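PDB 2QMI: Pbp related beta-lactamase from Pyrococcus abyssi, which probably acts as a serine peptidase of the penicillin-binding protein and beta-lactamase family, compartmentalizing itself as an octamer. Local coordinates for residues Lys266-Gly280 with Tyr284-Lys298. Numbering follows the deposited sequence.
Sequences KMETSYIKVPWEIFG and YGYGLIIYPNFLGEK
Backbone hydrogen bonds join I272 and Y284 in an antiparallel pair: Y284 N donates to I272 O at 2.8 Å, and Y271 N donates to Y284 O at 3.0 Å. Because Y271 and I272 both face Y284, the edge strand carries a classic beta bulge. Beyond it, Y286 N bonds almost straight to M267 O at the end of helix 261-267, while G285 makes a CA-H...O contact, its CA 3.1 Å from T269 O, an approach permitted by its lack of a side chain. K298, with CG opposite its main-chain N (chi1 -173°) and a straight chain beyond, brings NZ to E268 O, just past the helix; E268 itself turns its carboxylate to R254 and Y315.

Two aromatic pairs add to this. The rings of Y271 and Y286 form an offset stack with planes 17° apart, CE2 of Y271 lying over one face of Y286. Y271 OH donates to K266 O (2.6 Å), and one water bridges both tyrosine hydroxyls; H102 also binds Y286 OH. At the other end of the contact, F294 directs its CD1-CE1 edge at a face of F279 (planes at 84°), with I278 CG2 on the opposite face and M339 of helix 334-345 touching both phenylalanines.

Apolar contacts fill in between: V274 CG1 meets Y284 CB at 3.7 Å, and M267 CG meets Y286 CB at 3.9 Å. The chemistry implies a helix end tied by one main-chain bond to the chain just past strand 283-284, K298 adding a side-chain bond, with Y284 OH held by H302, beside the probable SxxK active site.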
loop_
_atom_site.group_PDB
_atom_site.type_symbol
_atom_site.label_atom_id
_atom_site.label_comp_id
_atom_site.label_asym_id
_atom_site.label_seq_id
_atom_site.Cartn_x
_atom_site.Cartn_y
_atom_site.Cartn_z
ATOM N N LYS A 266 -35.793 -50.507 -0.202
ATOM C CA LYS A 266 -35.817 -49.816 -1.484
ATOM C C LYS A 266 -34.855 -48.634 -1.406
ATOM O O LYS A 266 -34.123 -48.350 -2.348
ATOM C CB LYS A 266 -37.228 -49.310 -1.803
ATOM C CG LYS A 266 -38.179 -50.373 -2.337
ATOM C CD LYS A 266 -39.439 -49.742 -2.935
ATOM C CE LYS A 266 -40.393 -50.806 -3.458
ATOM N NZ LYS A 266 -40.810 -51.748 -2.383
ATOM N N MET A 267 -34.861 -47.958 -0.261
ATOM C CA MET A 267 -34.008 -46.796 -0.042
ATOM C C MET A 267 -32.526 -47.149 0.026
ATOM O O MET A 267 -31.678 -46.332 -0.330
ATOM C CB MET A 267 -34.424 -46.081 1.249
ATOM C CG MET A 267 -35.840 -45.524 1.214
ATOM S SD MET A 267 -36.356 -44.781 2.781
ATOM C CE MET A 267 -35.252 -43.366 2.855
ATOM N N GLU A 268 -32.223 -48.367 0.475
ATOM C CA GLU A 268 -30.841 -48.829 0.611
ATOM C C GLU A 268 -30.334 -49.544 -0.635
ATOM O O GLU A 268 -29.253 -50.131 -0.619
ATOM C CB GLU A 268 -30.711 -49.776 1.814
ATOM C CG GLU A 268 -31.182 -49.188 3.137
ATOM C CD GLU A 268 -31.070 -50.175 4.298
ATOM O OE1 GLU A 268 -30.729 -51.356 4.054
ATOM O OE2 GLU A 268 -31.326 -49.767 5.457
ATOM N N THR A 269 -31.107 -49.497 -1.716
ATOM C CA THR A 269 -30.706 -50.166 -2.951
ATOM C C THR A 269 -29.971 -49.225 -3.906
ATOM O O THR A 269 -30.441 -48.131 -4.199
ATOM C CB THR A 269 -31.933 -50.764 -3.684
ATOM O OG1 THR A 269 -32.614 -51.675 -2.813
ATOM C CG2 THR A 269 -31.497 -51.516 -4.940
ATOM N N SER A 270 -28.815 -49.660 -4.391
ATOM C CA SER A 270 -28.041 -48.844 -5.309
ATOM C C SER A 270 -28.650 -48.904 -6.709
ATOM O O SER A 270 -28.541 -49.919 -7.398
ATOM C CB SER A 270 -26.585 -49.324 -5.349
ATOM O OG SER A 270 -25.780 -48.444 -6.121
ATOM N N TYR A 271 -29.298 -47.812 -7.118
ATOM C CA TYR A 271 -29.928 -47.733 -8.437
ATOM C C TYR A 271 -28.985 -47.152 -9.485
ATOM O O TYR A 271 -29.152 -47.386 -10.677
ATOM C CB TYR A 271 -31.182 -46.860 -8.372
ATOM C CG TYR A 271 -32.222 -47.381 -7.423
ATOM C CD1 TYR A 271 -33.038 -48.461 -7.771
ATOM C CD2 TYR A 271 -32.355 -46.838 -6.146
ATOM C CE1 TYR A 271 -33.959 -48.988 -6.861
ATOM C CE2 TYR A 271 -33.266 -47.360 -5.235
ATOM C CZ TYR A 271 -34.063 -48.431 -5.597
ATOM O OH TYR A 271 -34.962 -48.935 -4.688
ATOM N N ILE A 272 -27.990 -46.392 -9.041
ATOM C CA ILE A 272 -27.070 -45.787 -9.987
ATOM C C ILE A 272 -25.703 -45.500 -9.367
ATOM O O ILE A 272 -25.592 -45.243 -8.169
ATOM C CB ILE A 272 -27.688 -44.479 -10.567
ATOM C CG1 ILE A 272 -26.886 -44.015 -11.783
ATOM C CG2 ILE A 272 -27.747 -43.398 -9.480
ATOM C CD1 ILE A 272 -27.445 -42.763 -12.445
ATOM N N LYS A 273 -24.666 -45.553 -10.197
ATOM C CA LYS A 273 -23.296 -45.316 -9.750
ATOM C C LYS A 273 -23.020 -43.817 -9.594
ATOM O O LYS A 273 -23.482 -43.002 -10.391
ATOM C CB LYS A 273 -22.320 -45.936 -10.760
ATOM C CG LYS A 273 -20.861 -46.032 -10.302
ATOM C CD LYS A 273 -19.952 -46.477 -11.459
ATOM C CE LYS A 273 -18.487 -46.630 -11.043
ATOM N NZ LYS A 273 -17.856 -45.338 -10.625
ATOM N N VAL A 274 -22.266 -43.460 -8.561
ATOM C CA VAL A 274 -21.924 -42.062 -8.305
ATOM C C VAL A 274 -20.438 -41.814 -8.564
ATOM O O VAL A 274 -19.639 -42.745 -8.528
ATOM C CB VAL A 274 -22.245 -41.676 -6.853
ATOM C CG1 VAL A 274 -23.731 -41.838 -6.597
ATOM C CG2 VAL A 274 -21.437 -42.548 -5.894
ATOM N N PRO A 275 -20.051 -40.552 -8.835
ATOM C CA PRO A 275 -18.646 -40.189 -9.101
ATOM C C PRO A 275 -17.766 -40.406 -7.864
ATOM O O PRO A 275 -16.702 -41.017 -7.940
ATOM C CB PRO A 275 -18.734 -38.703 -9.481
ATOM C CG PRO A 275 -20.143 -38.545 -10.011
ATOM C CD PRO A 275 -20.944 -39.397 -9.048
ATOM N N TRP A 276 -18.237 -39.897 -6.730
ATOM C CA TRP A 276 -17.558 -39.995 -5.431
ATOM C C TRP A 276 -17.108 -41.398 -5.071
ATOM O O TRP A 276 -17.680 -42.034 -4.181
ATOM C CB TRP A 276 -18.491 -39.479 -4.337
ATOM C CG TRP A 276 -18.645 -37.992 -4.354
ATOM C CD1 TRP A 276 -19.793 -37.276 -4.131
ATOM C CD2 TRP A 276 -17.603 -37.027 -4.566
ATOM N NE1 TRP A 276 -19.525 -35.919 -4.190
ATOM C CE2 TRP A 276 -18.189 -35.742 -4.456
ATOM C CE3 TRP A 276 -16.227 -37.123 -4.836
ATOM C CZ2 TRP A 276 -17.449 -34.563 -4.611
ATOM C CZ3 TRP A 276 -15.492 -35.948 -4.988
ATOM C CH2 TRP A 276 -16.108 -34.684 -4.873
ATOM N N GLU A 277 -16.064 -41.870 -5.740
ATOM C CA GLU A 277 -15.547 -43.209 -5.493
ATOM C C GLU A 277 -14.433 -43.174 -4.453
ATOM O O GLU A 277 -13.378 -42.550 -4.661
ATOM C CB GLU A 277 -15.026 -43.799 -6.797
ATOM C CG GLU A 277 -15.136 -45.304 -6.873
ATOM C CD GLU A 277 -15.261 -45.785 -8.314
ATOM O OE1 GLU A 277 -15.472 -47.005 -8.533
ATOM O OE2 GLU A 277 -15.150 -44.926 -9.227
ATOM N N ILE A 278 -14.670 -43.849 -3.334
ATOM C CA ILE A 278 -13.692 -43.890 -2.264
ATOM C C ILE A 278 -13.259 -45.316 -1.956
ATOM O O ILE A 278 -12.070 -45.627 -1.991
ATOM C CB ILE A 278 -14.252 -43.243 -0.979
ATOM C CG1 ILE A 278 -14.672 -41.798 -1.272
ATOM C CG2 ILE A 278 -13.192 -43.276 0.121
ATOM C CD1 ILE A 278 -15.322 -41.079 -0.098
ATOM N N PHE A 279 -14.226 -46.180 -1.664
ATOM C CA PHE A 279 -13.935 -47.573 -1.341
ATOM C C PHE A 279 -14.170 -48.528 -2.516
ATOM O O PHE A 279 -13.666 -49.651 -2.517
ATOM C CB PHE A 279 -14.778 -48.009 -0.139
ATOM C CG PHE A 279 -14.462 -47.253 1.125
ATOM C CD1 PHE A 279 -13.388 -47.628 1.926
ATOM C CD2 PHE A 279 -15.209 -46.134 1.486
ATOM C CE1 PHE A 279 -13.058 -46.899 3.063
ATOM C CE2 PHE A 279 -14.890 -45.393 2.623
ATOM C CZ PHE A 279 -13.810 -45.775 3.415
ATOM N N GLY A 280 -14.938 -48.104 -3.513
ATOM C CA GLY A 280 -15.167 -48.995 -4.639
ATOM C C GLY A 280 -16.287 -48.624 -5.585
ATOM O O GLY A 280 -16.159 -47.687 -6.374
ATOM N N TYR A 284 -26.032 -44.629 -5.474
ATOM C CA TYR A 284 -27.059 -43.829 -4.827
ATOM C C TYR A 284 -28.392 -44.569 -4.781
ATOM O O TYR A 284 -28.821 -45.167 -5.769
ATOM C CB TYR A 284 -27.247 -42.492 -5.568
ATOM C CG TYR A 284 -27.708 -41.353 -4.674
ATOM C CD1 TYR A 284 -26.798 -40.653 -3.881
ATOM C CD2 TYR A 284 -29.057 -40.990 -4.602
ATOM C CE1 TYR A 284 -27.216 -39.620 -3.032
ATOM C CE2 TYR A 284 -29.490 -39.959 -3.755
ATOM C CZ TYR A 284 -28.563 -39.281 -2.972
ATOM O OH TYR A 284 -28.979 -38.280 -2.120
ATOM N N GLY A 285 -29.026 -44.527 -3.613
ATOM C CA GLY A 285 -30.322 -45.146 -3.424
ATOM C C GLY A 285 -31.332 -44.015 -3.325
ATOM O O GLY A 285 -31.365 -43.150 -4.193
ATOM N N TYR A 286 -32.156 -44.005 -2.283
ATOM C CA TYR A 286 -33.131 -42.927 -2.120
ATOM C C TYR A 286 -32.705 -41.974 -0.993
ATOM O O TYR A 286 -32.951 -42.243 0.187
ATOM C CB TYR A 286 -34.524 -43.497 -1.832
ATOM C CG TYR A 286 -35.178 -44.189 -3.013
ATOM C CD1 TYR A 286 -34.710 -43.994 -4.314
ATOM C CD2 TYR A 286 -36.287 -45.015 -2.833
ATOM C CE1 TYR A 286 -35.329 -44.604 -5.400
ATOM C CE2 TYR A 286 -36.914 -45.629 -3.910
ATOM C CZ TYR A 286 -36.432 -45.423 -5.192
ATOM O OH TYR A 286 -37.054 -46.035 -6.268
ATOM N N GLY A 287 -32.070 -40.862 -1.369
ATOM C CA GLY A 287 -31.610 -39.894 -0.382
ATOM C C GLY A 287 -30.615 -40.575 0.539
ATOM O O GLY A 287 -30.530 -40.279 1.729
ATOM N N LEU A 288 -29.855 -41.501 -0.031
ATOM C CA LEU A 288 -28.890 -42.269 0.737
ATOM C C LEU A 288 -27.780 -42.780 -0.170
ATOM O O LEU A 288 -28.049 -43.316 -1.251
ATOM C CB LEU A 288 -29.611 -43.453 1.380
ATOM C CG LEU A 288 -29.606 -43.675 2.893
ATOM C CD1 LEU A 288 -29.757 -42.371 3.658
ATOM C CD2 LEU A 288 -30.750 -44.646 3.216
ATOM N N ILE A 289 -26.534 -42.619 0.271
ATOM C CA ILE A 289 -25.393 -43.081 -0.506
ATOM C C ILE A 289 -25.105 -44.533 -0.116
ATOM O O ILE A 289 -25.216 -44.908 1.056
ATOM C CB ILE A 289 -24.157 -42.198 -0.247
ATOM C CG1 ILE A 289 -24.484 -40.748 -0.617
ATOM C CG2 ILE A 289 -22.973 -42.700 -1.064
ATOM C CD1 ILE A 289 -23.339 -39.771 -0.387
ATOM N N ILE A 290 -24.743 -45.355 -1.096
ATOM C CA ILE A 290 -24.484 -46.767 -0.830
ATOM C C ILE A 290 -23.002 -47.110 -0.966
ATOM O O ILE A 290 -22.382 -46.781 -1.972
ATOM C CB ILE A 290 -25.327 -47.643 -1.792
ATOM C CG1 ILE A 290 -26.770 -47.127 -1.817
ATOM C CG2 ILE A 290 -25.306 -49.105 -1.354
ATOM C CD1 ILE A 290 -27.416 -47.012 -0.436
ATOM N N TYR A 291 -22.443 -47.762 0.052
ATOM C CA TYR A 291 -21.027 -48.155 0.061
ATOM C C TYR A 291 -20.918 -49.684 0.174
ATOM O O TYR A 291 -20.864 -50.219 1.276
ATOM C CB TYR A 291 -20.302 -47.543 1.268
ATOM C CG TYR A 291 -20.413 -46.037 1.450
ATOM C CD1 TYR A 291 -19.366 -45.182 1.079
ATOM C CD2 TYR A 291 -21.526 -45.474 2.080
ATOM C CE1 TYR A 291 -19.428 -43.806 1.346
ATOM C CE2 TYR A 291 -21.598 -44.099 2.352
ATOM C CZ TYR A 291 -20.550 -43.278 1.986
ATOM O OH TYR A 291 -20.624 -41.938 2.284
ATOM N N PRO A 292 -20.881 -50.404 -0.960
ATOM C CA PRO A 292 -20.782 -51.869 -0.919
ATOM C C PRO A 292 -19.444 -52.483 -0.472
ATOM O O PRO A 292 -19.412 -53.616 0.008
ATOM C CB PRO A 292 -21.163 -52.275 -2.341
ATOM C CG PRO A 292 -20.690 -51.114 -3.159
ATOM C CD PRO A 292 -21.134 -49.935 -2.334
ATOM N N ASN A 293 -18.355 -51.737 -0.613
ATOM C CA ASN A 293 -17.031 -52.232 -0.239
ATOM C C ASN A 293 -16.369 -51.420 0.876
ATOM O O ASN A 293 -15.240 -50.955 0.726
ATOM C CB ASN A 293 -16.128 -52.227 -1.474
ATOM C CG ASN A 293 -16.707 -53.040 -2.616
ATOM O OD1 ASN A 293 -16.694 -52.612 -3.776
ATOM N ND2 ASN A 293 -17.215 -54.228 -2.294
ATOM N N PHE A 294 -17.066 -51.256 1.994
ATOM C CA PHE A 294 -16.527 -50.491 3.118
ATOM C C PHE A 294 -15.941 -51.408 4.187
ATOM O O PHE A 294 -16.639 -51.791 5.130
ATOM C CB PHE A 294 -17.621 -49.628 3.750
ATOM C CG PHE A 294 -17.149 -48.826 4.932
ATOM C CD1 PHE A 294 -16.313 -47.728 4.757
ATOM C CD2 PHE A 294 -17.527 -49.180 6.224
ATOM C CE1 PHE A 294 -15.858 -46.994 5.849
ATOM C CE2 PHE A 294 -17.076 -48.452 7.324
ATOM C CZ PHE A 294 -16.239 -47.355 7.133
ATOM N N LEU A 295 -14.662 -51.752 4.048
ATOM C CA LEU A 295 -14.003 -52.624 5.015
ATOM C C LEU A 295 -14.758 -53.938 5.145
ATOM O O LEU A 295 -15.030 -54.403 6.250
ATOM C CB LEU A 295 -13.910 -51.934 6.387
ATOM C CG LEU A 295 -12.920 -50.765 6.509
ATOM C CD1 LEU A 295 -13.306 -49.669 5.535
ATOM C CD2 LEU A 295 -12.909 -50.224 7.941
ATOM N N GLY A 296 -15.098 -54.528 4.002
ATOM C CA GLY A 296 -15.819 -55.790 3.996
ATOM C C GLY A 296 -17.266 -55.715 4.456
ATOM O O GLY A 296 -17.865 -56.743 4.765
ATOM N N GLU A 297 -17.831 -54.510 4.511
ATOM C CA GLU A 297 -19.220 -54.335 4.932
ATOM C C GLU A 297 -19.994 -53.443 3.959
ATOM O O GLU A 297 -19.401 -52.741 3.126
ATOM C CB GLU A 297 -19.273 -53.688 6.314
ATOM C CG GLU A 297 -18.510 -54.413 7.407
ATOM C CD GLU A 297 -19.071 -55.791 7.703
ATOM O OE1 GLU A 297 -20.296 -56.004 7.537
ATOM O OE2 GLU A 297 -18.282 -56.663 8.122
ATOM N N LYS A 298 -21.321 -53.479 4.057
ATOM C CA LYS A 298 -22.162 -52.625 3.219
ATOM C C LYS A 298 -22.538 -51.421 4.081
ATOM O O LYS A 298 -23.246 -51.563 5.080
ATOM C CB LYS A 298 -23.439 -53.344 2.778
ATOM C CG LYS A 298 -24.248 -52.535 1.762
ATOM C CD LYS A 298 -25.676 -53.040 1.599
ATOM C CE LYS A 298 -26.416 -52.221 0.544
ATOM N NZ LYS A 298 -27.855 -52.601 0.422
HETATM O O HOH W 1 -37.611 -48.837 -5.770
#